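Local coordinates for lipopolysaccharide heptosyltransferase 2 (Escherichia coli, PDB 1PSW), which catalyses transfer of the second heptose from ADP-L-glycero-beta-D-manno-heptose to the heptosyl-Kdo2-lipid A module during synthesis of the lipopolysaccharide core, at residues P198-I210 against E230-W242. Sequence-based numbering, arbitrary orientation.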
loop_
_atom_site.group_PDB
_atom_site.type_symbol
_atom_site.label_atom_id
_atom_site.label_comp_id
_atom_site.label_asym_id
_atom_site.label_seq_id
_atom_site.Cartn_x
_atom_site.Cartn_y
_atom_site.Cartn_z
ATOM N N PRO A 198 -12.353 5.701 -15.231
ATOM C CA PRO A 198 -11.948 6.034 -16.607
ATOM C C PRO A 198 -10.906 7.141 -16.773
ATOM O O PRO A 198 -10.961 8.178 -16.108
ATOM C CB PRO A 198 -13.267 6.404 -17.270
ATOM C CG PRO A 198 -14.247 5.517 -16.568
ATOM C CD PRO A 198 -13.821 5.635 -15.118
ATOM N N HIS A 199 -9.964 6.909 -17.682
ATOM C CA HIS A 199 -8.926 7.885 -17.968
ATOM C C HIS A 199 -9.526 9.252 -18.306
ATOM O O HIS A 199 -8.973 10.289 -17.930
ATOM C CB HIS A 199 -8.040 7.417 -19.137
ATOM C CG HIS A 199 -8.778 7.198 -20.424
ATOM N ND1 HIS A 199 -9.480 6.042 -20.696
ATOM C CD2 HIS A 199 -8.933 7.993 -21.511
ATOM C CE1 HIS A 199 -10.034 6.134 -21.891
ATOM N NE2 HIS A 199 -9.718 7.309 -22.407
ATOM N N TYR A 200 -10.648 9.274 -19.020
ATOM C CA TYR A 200 -11.251 10.556 -19.374
ATOM C C TYR A 200 -11.904 11.244 -18.186
ATOM O O TYR A 200 -12.034 12.468 -18.171
ATOM C CB TYR A 200 -12.253 10.386 -20.519
ATOM C CG TYR A 200 -13.189 9.213 -20.375
ATOM C CD1 TYR A 200 -14.395 9.334 -19.692
ATOM C CD2 TYR A 200 -12.874 7.986 -20.949
ATOM C CE1 TYR A 200 -15.271 8.260 -19.589
ATOM C CE2 TYR A 200 -13.729 6.912 -20.855
ATOM C CZ TYR A 200 -14.927 7.054 -20.176
ATOM O OH TYR A 200 -15.770 5.979 -20.099
ATOM N N HIS A 201 -12.334 10.472 -17.191
ATOM C CA HIS A 201 -12.910 11.097 -16.006
ATOM C C HIS A 201 -11.770 11.762 -15.232
ATOM O O HIS A 201 -11.929 12.876 -14.729
ATOM C CB HIS A 201 -13.633 10.079 -15.122
ATOM C CG HIS A 201 -15.022 9.753 -15.591
ATOM N ND1 HIS A 201 -15.678 10.500 -16.542
ATOM C CD2 HIS A 201 -15.870 8.758 -15.237
ATOM C CE1 HIS A 201 -16.877 9.977 -16.760
ATOM N NE2 HIS A 201 -17.016 8.924 -15.983
ATOM N N TYR A 202 -10.618 11.098 -15.139
ATOM C CA TYR A 202 -9.483 11.702 -14.443
ATOM C C TYR A 202 -9.070 12.987 -15.166
ATOM O O TYR A 202 -8.694 13.968 -14.526
ATOM C CB TYR A 202 -8.282 10.737 -14.373
ATOM C CG TYR A 202 -8.294 9.804 -13.168
ATOM C CD1 TYR A 202 -8.121 10.305 -11.867
ATOM C CD2 TYR A 202 -8.493 8.428 -13.322
ATOM C CE1 TYR A 202 -8.147 9.456 -10.747
ATOM C CE2 TYR A 202 -8.523 7.572 -12.210
ATOM C CZ TYR A 202 -8.351 8.089 -10.935
ATOM O OH TYR A 202 -8.392 7.251 -9.838
ATOM N N ALA A 203 -9.151 12.988 -16.497
ATOM C CA ALA A 203 -8.777 14.170 -17.271
ATOM C C ALA A 203 -9.713 15.341 -16.984
ATOM O O ALA A 203 -9.264 16.466 -16.779
ATOM C CB ALA A 203 -8.781 13.845 -18.761
ATOM N N GLU A 204 -11.014 15.067 -16.979
ATOM C CA GLU A 204 -12.013 16.092 -16.704
ATOM C C GLU A 204 -11.797 16.654 -15.296
ATOM O O GLU A 204 -11.879 17.864 -15.075
ATOM C CB GLU A 204 -13.419 15.493 -16.829
ATOM C CG GLU A 204 -14.567 16.422 -16.448
ATOM C CD GLU A 204 -14.538 17.738 -17.204
ATOM O OE1 GLU A 204 -14.413 17.713 -18.449
ATOM O OE2 GLU A 204 -14.651 18.801 -16.554
ATOM N N LEU A 205 -11.514 15.773 -14.342
ATOM C CA LEU A 205 -11.277 16.208 -12.966
ATOM C C LEU A 205 -10.035 17.092 -12.891
ATOM O O LEU A 205 -9.993 18.059 -12.131
ATOM C CB LEU A 205 -11.104 15.002 -12.028
ATOM C CG LEU A 205 -10.870 15.349 -10.543
ATOM C CD1 LEU A 205 -12.012 16.213 -10.027
ATOM C CD2 LEU A 205 -10.755 14.083 -9.711
ATOM N N ALA A 206 -9.017 16.750 -13.673
ATOM C CA ALA A 206 -7.788 17.536 -13.677
ATOM C C ALA A 206 -8.065 18.946 -14.213
ATOM O O ALA A 206 -7.561 19.937 -13.672
ATOM C CB ALA A 206 -6.719 16.843 -14.525
ATOM N N LYS A 207 -8.868 19.040 -15.270
ATOM C CA LYS A 207 -9.199 20.343 -15.848
ATOM C C LYS A 207 -9.884 21.211 -14.804
ATOM O O LYS A 207 -9.596 22.403 -14.674
ATOM C CB LYS A 207 -10.139 20.188 -17.048
ATOM C CG LYS A 207 -9.544 19.428 -18.201
ATOM C CD LYS A 207 -10.542 19.292 -19.336
ATOM C CE LYS A 207 -9.947 18.474 -20.461
ATOM N NZ LYS A 207 -10.928 18.166 -21.534
ATOM N N GLN A 208 -10.805 20.605 -14.066
ATOM C CA GLN A 208 -11.546 21.313 -13.029
ATOM C C GLN A 208 -10.629 21.783 -11.898
ATOM O O GLN A 208 -10.782 22.894 -11.388
ATOM C CB GLN A 208 -12.623 20.400 -12.446
ATOM C CG GLN A 208 -13.668 19.929 -13.430
ATOM C CD GLN A 208 -14.684 20.997 -13.764
ATOM O OE1 GLN A 208 -14.414 21.914 -14.543
ATOM N NE2 GLN A 208 -15.858 20.900 -13.150
ATOM N N LEU A 209 -9.695 20.923 -11.498
ATOM C CA LEU A 209 -8.767 21.249 -10.415
ATOM C C LEU A 209 -7.762 22.326 -10.817
ATOM O O LEU A 209 -7.458 23.231 -10.039
ATOM C CB LEU A 209 -8.030 19.987 -9.944
ATOM C CG LEU A 209 -8.873 18.997 -9.131
ATOM C CD1 LEU A 209 -8.106 17.694 -8.889
ATOM C CD2 LEU A 209 -9.259 19.644 -7.814
ATOM N N ILE A 210 -7.242 22.221 -12.033
ATOM C CA ILE A 210 -6.290 23.202 -12.531
ATOM C C ILE A 210 -6.990 24.554 -12.613
ATOM O O ILE A 210 -6.388 25.604 -12.379
ATOM C CB ILE A 210 -5.771 22.785 -13.913
ATOM C CG1 ILE A 210 -4.896 21.537 -13.755
ATOM C CG2 ILE A 210 -5.010 23.933 -14.565
ATOM C CD1 ILE A 210 -4.505 20.881 -15.051
ATOM N N GLU A 230 -2.407 9.146 -21.658
ATOM C CA GLU A 230 -3.728 9.249 -22.267
ATOM C C GLU A 230 -4.535 10.319 -21.535
ATOM O O GLU A 230 -5.372 10.991 -22.129
ATOM C CB GLU A 230 -4.452 7.889 -22.230
ATOM C CG GLU A 230 -5.828 7.890 -22.922
ATOM C CD GLU A 230 -6.422 6.496 -23.129
ATOM O OE1 GLU A 230 -6.374 5.664 -22.192
ATOM O OE2 GLU A 230 -6.970 6.233 -24.228
ATOM N N ILE A 231 -4.271 10.481 -20.241
ATOM C CA ILE A 231 -4.950 11.493 -19.437
ATOM C C ILE A 231 -4.460 12.877 -19.868
ATOM O O ILE A 231 -5.258 13.791 -20.106
ATOM C CB ILE A 231 -4.668 11.281 -17.923
ATOM C CG1 ILE A 231 -5.327 9.978 -17.459
ATOM C CG2 ILE A 231 -5.180 12.464 -17.113
ATOM C CD1 ILE A 231 -4.967 9.550 -16.041
ATOM N N LEU A 232 -3.143 13.029 -19.977
ATOM C CA LEU A 232 -2.539 14.301 -20.391
ATOM C C LEU A 232 -2.965 14.728 -21.792
ATOM O O LEU A 232 -3.136 15.915 -22.060
ATOM C CB LEU A 232 -1.014 14.190 -20.363
ATOM C CG LEU A 232 -0.269 14.760 -19.166
ATOM C CD1 LEU A 232 1.177 14.331 -19.260
ATOM C CD2 LEU A 232 -0.379 16.284 -19.139
ATOM N N ALA A 233 -3.109 13.754 -22.682
ATOM C CA ALA A 233 -3.495 14.026 -24.061
ATOM C C ALA A 233 -4.899 14.620 -24.169
ATOM O O ALA A 233 -5.292 15.101 -25.230
ATOM C CB ALA A 233 -3.406 12.749 -24.884
ATOM N N ALA A 234 -5.653 14.589 -23.076
ATOM C CA ALA A 234 -7.009 15.120 -23.087
ATOM C C ALA A 234 -7.059 16.566 -22.617
ATOM O O ALA A 234 -8.117 17.195 -22.624
ATOM C CB ALA A 234 -7.909 14.259 -22.214
ATOM N N LEU A 235 -5.912 17.094 -22.205
ATOM C CA LEU A 235 -5.847 18.469 -21.719
ATOM C C LEU A 235 -5.204 19.359 -22.770
ATOM O O LEU A 235 -4.453 18.877 -23.615
ATOM C CB LEU A 235 -5.023 18.537 -20.429
ATOM C CG LEU A 235 -5.276 17.468 -19.361
ATOM C CD1 LEU A 235 -4.451 17.800 -18.132
ATOM C CD2 LEU A 235 -6.747 17.384 -19.014
ATOM N N ASN A 236 -5.508 20.653 -22.732
ATOM C CA ASN A 236 -4.912 21.583 -23.685
ATOM C C ASN A 236 -3.501 21.933 -23.211
ATOM O O ASN A 236 -3.059 21.461 -22.165
ATOM C CB ASN A 236 -5.759 22.858 -23.820
ATOM C CG ASN A 236 -5.909 23.610 -22.510
ATOM O OD1 ASN A 236 -4.936 23.830 -21.791
ATOM N ND2 ASN A 236 -7.133 24.019 -22.201
ATOM N N THR A 237 -2.800 22.758 -23.983
ATOM C CA THR A 237 -1.433 23.158 -23.651
ATOM C C THR A 237 -1.313 23.840 -22.292
ATOM O O THR A 237 -0.443 23.500 -21.490
ATOM C CB THR A 237 -0.858 24.109 -24.725
ATOM O OG1 THR A 237 -0.809 23.429 -25.984
ATOM C CG2 THR A 237 0.550 24.567 -24.348
ATOM N N GLU A 238 -2.191 24.802 -22.037
ATOM C CA GLU A 238 -2.168 25.527 -20.774
ATOM C C GLU A 238 -2.358 24.592 -19.577
ATOM O O GLU A 238 -1.680 24.731 -18.561
ATOM C CB GLU A 238 -3.256 26.609 -20.770
ATOM C CG GLU A 238 -3.108 27.679 -21.857
ATOM C CD GLU A 238 -3.242 27.121 -23.268
ATOM O OE1 GLU A 238 -4.273 26.476 -23.564
ATOM O OE2 GLU A 238 -2.323 27.336 -24.088
ATOM N N GLN A 239 -3.272 23.636 -19.705
ATOM C CA GLN A 239 -3.549 22.695 -18.624
ATOM C C GLN A 239 -2.423 21.680 -18.460
ATOM O O GLN A 239 -2.065 21.320 -17.342
ATOM C CB GLN A 239 -4.877 21.973 -18.881
ATOM C CG GLN A 239 -6.058 22.926 -19.060
ATOM C CD GLN A 239 -7.301 22.236 -19.598
ATOM O OE1 GLN A 239 -7.223 21.426 -20.527
ATOM N NE2 GLN A 239 -8.455 22.575 -19.041
ATOM N N GLN A 240 -1.861 21.221 -19.573
ATOM C CA GLN A 240 -0.775 20.244 -19.517
ATOM C C GLN A 240 0.432 20.770 -18.748
ATOM O O GLN A 240 1.240 19.994 -18.232
ATOM C CB GLN A 240 -0.346 19.840 -20.925
ATOM C CG GLN A 240 -1.368 18.987 -21.656
ATOM C CD GLN A 240 -0.848 18.462 -22.979
ATOM O OE1 GLN A 240 -1.526 17.708 -23.675
ATOM N NE2 GLN A 240 0.365 18.863 -23.334
ATOM N N ALA A 241 0.556 22.091 -18.677
ATOM C CA ALA A 241 1.664 22.717 -17.963
ATOM C C ALA A 241 1.504 22.530 -16.459
ATOM O O ALA A 241 2.445 22.736 -15.690
ATOM C CB ALA A 241 1.723 24.202 -18.295
ATOM N N TRP A 242 0.300 22.140 -16.050
ATOM C CA TRP A 242 -0.004 21.930 -14.640
ATOM C C TRP A 242 -0.386 20.487 -14.319
ATOM O O TRP A 242 -1.054 20.220 -13.320
ATOM C CB TRP A 242 -1.128 22.868 -14.203
ATOM C CG TRP A 242 -0.726 24.311 -14.184
ATOM C CD1 TRP A 242 -1.274 25.331 -14.915
ATOM C CD2 TRP A 242 0.275 24.908 -13.352
ATOM N NE1 TRP A 242 -0.679 26.526 -14.583
ATOM C CE2 TRP A 242 0.275 26.296 -13.627
ATOM C CE3 TRP A 242 1.172 24.407 -12.397
ATOM C CZ2 TRP A 242 1.136 27.186 -12.982
ATOM C CZ3 TRP A 242 2.030 25.295 -11.753
ATOM C CH2 TRP A 242 2.003 26.671 -12.051
HETATM O O HOH W 1 -8.562 23.989 -16.773
HETATM O O HOH W 2 -10.440 16.435 -23.799
#
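The imidazole of His199 is stacked on the carboxylate of Glu230: the two planes differ by 6°, and OE1 of Glu230 stands 3.3 Å above the ring plane, over its centre. On the opposite face Tyr200 CD2 lies 3.5 Å above the His199 plane, offset toward the rim, and His199 NE2 sits at the edge of the Tyr200 ring. The stack forms because His199 CG lies between its backbone N and carbonyl carbon (chi1 60°), while Glu230 CG is anti to the backbone N (chi1 -177°) and the chain runs on extended. His199 ND1 to Glu230 OE1 and NE2 to OE2 are both 3.5 Å at poor angles, so the pairing is by faces; ND1 is hydrogen-bonded to Tyr323. Replacing His199 by an alanine would probably take away the ring on which the Glu230 carboxylate lies and leave the Tyr323 hydroxyl without its imidazole partner. Next, Ala203 and Ile231 CA atoms are 5.1 Å apart, an approach the small methyls allow, Ala203 CB lying 3.6 Å from Ala234 CB; Ile231 CD1 rests on Tyr202 CB. Lys207, extended beyond CG, runs across Leu235 and the Gln239 amide. Two waters bridge the segments, Lys207 NZ to Ala234 O and Gln239 NE2 to Lys207 O. Asn236, N-cap of helix 237-240, forms a capping box: Gln239 N gives to Asn236 OD1 (2.7 Å), and Asn236 N returns a nearly straight bond to Gln239 OE1. Ile210 CG2 lies 4.0 Å from Trp242 CD1. In the C-terminal Rossmann-like half of this GT-B fold, helix 199-211 thus meets helices 225-232 and 237-240, while strand 182-186 and helix 332-347 touch its other sides and strand 243-245 meets Leu235.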